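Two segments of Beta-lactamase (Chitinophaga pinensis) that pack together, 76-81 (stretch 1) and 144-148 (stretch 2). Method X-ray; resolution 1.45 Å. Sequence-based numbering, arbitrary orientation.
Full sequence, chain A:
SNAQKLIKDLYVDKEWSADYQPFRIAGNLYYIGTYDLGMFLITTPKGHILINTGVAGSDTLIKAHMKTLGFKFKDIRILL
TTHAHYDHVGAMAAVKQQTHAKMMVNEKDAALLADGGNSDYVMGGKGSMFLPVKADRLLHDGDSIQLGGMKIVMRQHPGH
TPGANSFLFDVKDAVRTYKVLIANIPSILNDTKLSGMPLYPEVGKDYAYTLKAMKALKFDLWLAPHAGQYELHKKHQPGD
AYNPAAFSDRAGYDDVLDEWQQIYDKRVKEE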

# COMPACT_ATOMS: atom_id res chain seq x y z
N ILE A 76 -13.34 10.15 5.37
CA ILE A 76 -12.23 9.20 5.69
C ILE A 76 -11.98 9.25 7.19
O ILE A 76 -11.79 10.37 7.74
CB ILE A 76 -10.99 9.53 4.91
CG1 ILE A 76 -11.23 9.37 3.42
CG2 ILE A 76 -9.79 8.70 5.44
CD1 ILE A 76 -10.09 9.95 2.61
N ARG A 77 -12.07 8.11 7.85
CA ARG A 77 -11.87 8.00 9.31
C ARG A 77 -10.55 7.31 9.68
O ARG A 77 -10.10 7.54 10.80
CB ARG A 77 -13.02 7.24 9.96
CG ARG A 77 -14.36 7.98 9.92
CD ARG A 77 -14.47 9.17 10.87
NE ARG A 77 -15.74 9.86 10.61
CZ ARG A 77 -15.86 10.91 9.79
NH1 ARG A 77 -14.79 11.43 9.19
NH2 ARG A 77 -17.07 11.41 9.54
N ILE A 78 -10.06 6.43 8.82
CA ILE A 78 -8.83 5.64 9.09
C ILE A 78 -7.89 5.79 7.91
O ILE A 78 -8.32 5.59 6.78
CB ILE A 78 -9.19 4.18 9.37
CG1 ILE A 78 -10.16 4.09 10.56
CG2 ILE A 78 -7.91 3.38 9.57
CD1 ILE A 78 -10.59 2.70 10.88
N LEU A 79 -6.63 5.99 8.22
CA LEU A 79 -5.53 6.02 7.23
C LEU A 79 -4.60 4.84 7.49
O LEU A 79 -4.18 4.62 8.62
CB LEU A 79 -4.73 7.32 7.37
CG LEU A 79 -5.52 8.61 7.29
CD1 LEU A 79 -4.64 9.81 7.50
CD2 LEU A 79 -6.23 8.71 6.02
N LEU A 80 -4.30 4.11 6.42
CA LEU A 80 -3.36 2.98 6.41
C LEU A 80 -2.37 3.18 5.27
O LEU A 80 -2.63 3.95 4.32
CB LEU A 80 -4.11 1.68 6.17
CG LEU A 80 -5.21 1.32 7.15
CD1 LEU A 80 -5.92 0.06 6.70
CD2 LEU A 80 -4.62 1.16 8.53
N THR A 81 -1.22 2.52 5.38
CA THR A 81 -0.24 2.46 4.29
C THR A 81 0.33 1.05 4.19
O THR A 81 0.45 0.36 5.21
CB THR A 81 0.88 3.49 4.47
OG1 THR A 81 1.70 3.47 3.31
CG2 THR A 81 1.73 3.22 5.71
N SER A 144 -6.49 -6.55 13.71
CA SER A 144 -7.71 -6.21 12.92
C SER A 144 -8.04 -4.73 13.09
O SER A 144 -7.91 -4.18 14.20
CB SER A 144 -8.84 -7.10 13.32
OG SER A 144 -9.28 -6.71 14.59
N ILE A 145 -8.47 -4.11 11.99
CA ILE A 145 -8.95 -2.72 11.89
C ILE A 145 -10.42 -2.87 11.50
O ILE A 145 -10.72 -3.51 10.44
CB ILE A 145 -8.12 -1.93 10.86
CG1 ILE A 145 -6.63 -1.98 11.22
CG2 ILE A 145 -8.62 -0.50 10.74
CD1 ILE A 145 -5.75 -2.46 10.10
N GLN A 146 -11.28 -2.39 12.37
CA GLN A 146 -12.75 -2.55 12.21
C GLN A 146 -13.41 -1.18 12.10
O GLN A 146 -13.18 -0.32 12.94
CB GLN A 146 -13.31 -3.37 13.37
CG GLN A 146 -12.75 -4.77 13.37
CD GLN A 146 -13.25 -5.52 14.57
OE1 GLN A 146 -12.55 -5.64 15.57
NE2 GLN A 146 -14.49 -5.97 14.49
N LEU A 147 -14.35 -1.07 11.18
CA LEU A 147 -15.16 0.16 11.00
C LEU A 147 -16.41 -0.20 10.19
O LEU A 147 -16.27 -0.78 9.10
CB LEU A 147 -14.35 1.22 10.24
CG LEU A 147 -15.05 2.55 10.06
CD1 LEU A 147 -15.36 3.23 11.37
CD2 LEU A 147 -14.26 3.48 9.13
N GLY A 148 -17.59 0.14 10.70
CA GLY A 148 -18.85 0.03 9.92
C GLY A 148 -19.06 -1.34 9.28
O GLY A 148 -19.60 -1.40 8.16

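Two strands, 76-80 and 144-147, run nearly antiparallel, with 164° between their N-to-C directions, yet no hydrogen bond joins them. Their axes come no nearer than 9.1 Å, far beyond the spacing at which neighbouring strands of one sheet share backbone hydrogen bonds. What fills the gap is side chain, almost all of it aliphatic, and the 230 Å² buried between the stretches is a face-to-face packing contact.

Stretch 2 opens with Ser144, which stands out of reach of stretch 1. The contact starts at Ile145, whose CA-to-CB bond points toward the other strand and whose side chain meets two residues there. Its CG2 lies 3.8 Å from CD1 of Ile78, and its CD1 lies 4.1 Å from CD2 of Leu80. One beta-branched residue thus spans two partners, each branch meeting a different one, and these partners are two positions apart in sequence. Its chi1 is an ordinary m, but chi2, at 127°, sits between wells; Ile78 and Leu80 both hold the regular m, t pair.

Gln146 continues the alternation. Its CA-to-CB bond points away, and its side chain comes no closer than 7.1 Å to stretch 1. Its part in the contact is marginal and comes through the backbone: its O is 4.5 Å from CD1 of Ile78, a distant approach of a methyl group to a carbonyl.

At Leu147 the CA-to-CB bond again points toward stretch 1. The closest CA pair between the strands, 8.6 Å, joins its CA to that of Ile78, and CD1 of Ile78 reaches to 4.1 Å from Leu147 CB. That single methyl therefore touches both Ile145 and Leu147, the inward residues on either side of Gln146 in sequence. Leu147, with chi1 t and chi2 p, also places its CD2 4.0 Å from CB of Arg77. Arg77 starts out toward stretch 2, but the end of its side chain leads away; the aliphatic root packs while the charged group stays clear of the apolar contact.

Gly148 leaves the strand and touches nothing in stretch 1. Its phi of 51° is positive, a conformation that by itself favours glycine.

The rule to read here is clean alternation on stretch 2, with Ile145 and Leu147 toward and Gln146 away; on stretch 1, Arg77, Ile78 and Leu80 point toward, the first two being neighbours, and Ile76 points away. Contacts at 3.8 to 4.1 Å show methyls and methylenes meeting at ordinary van der Waals range, with no polar pair to fix the register.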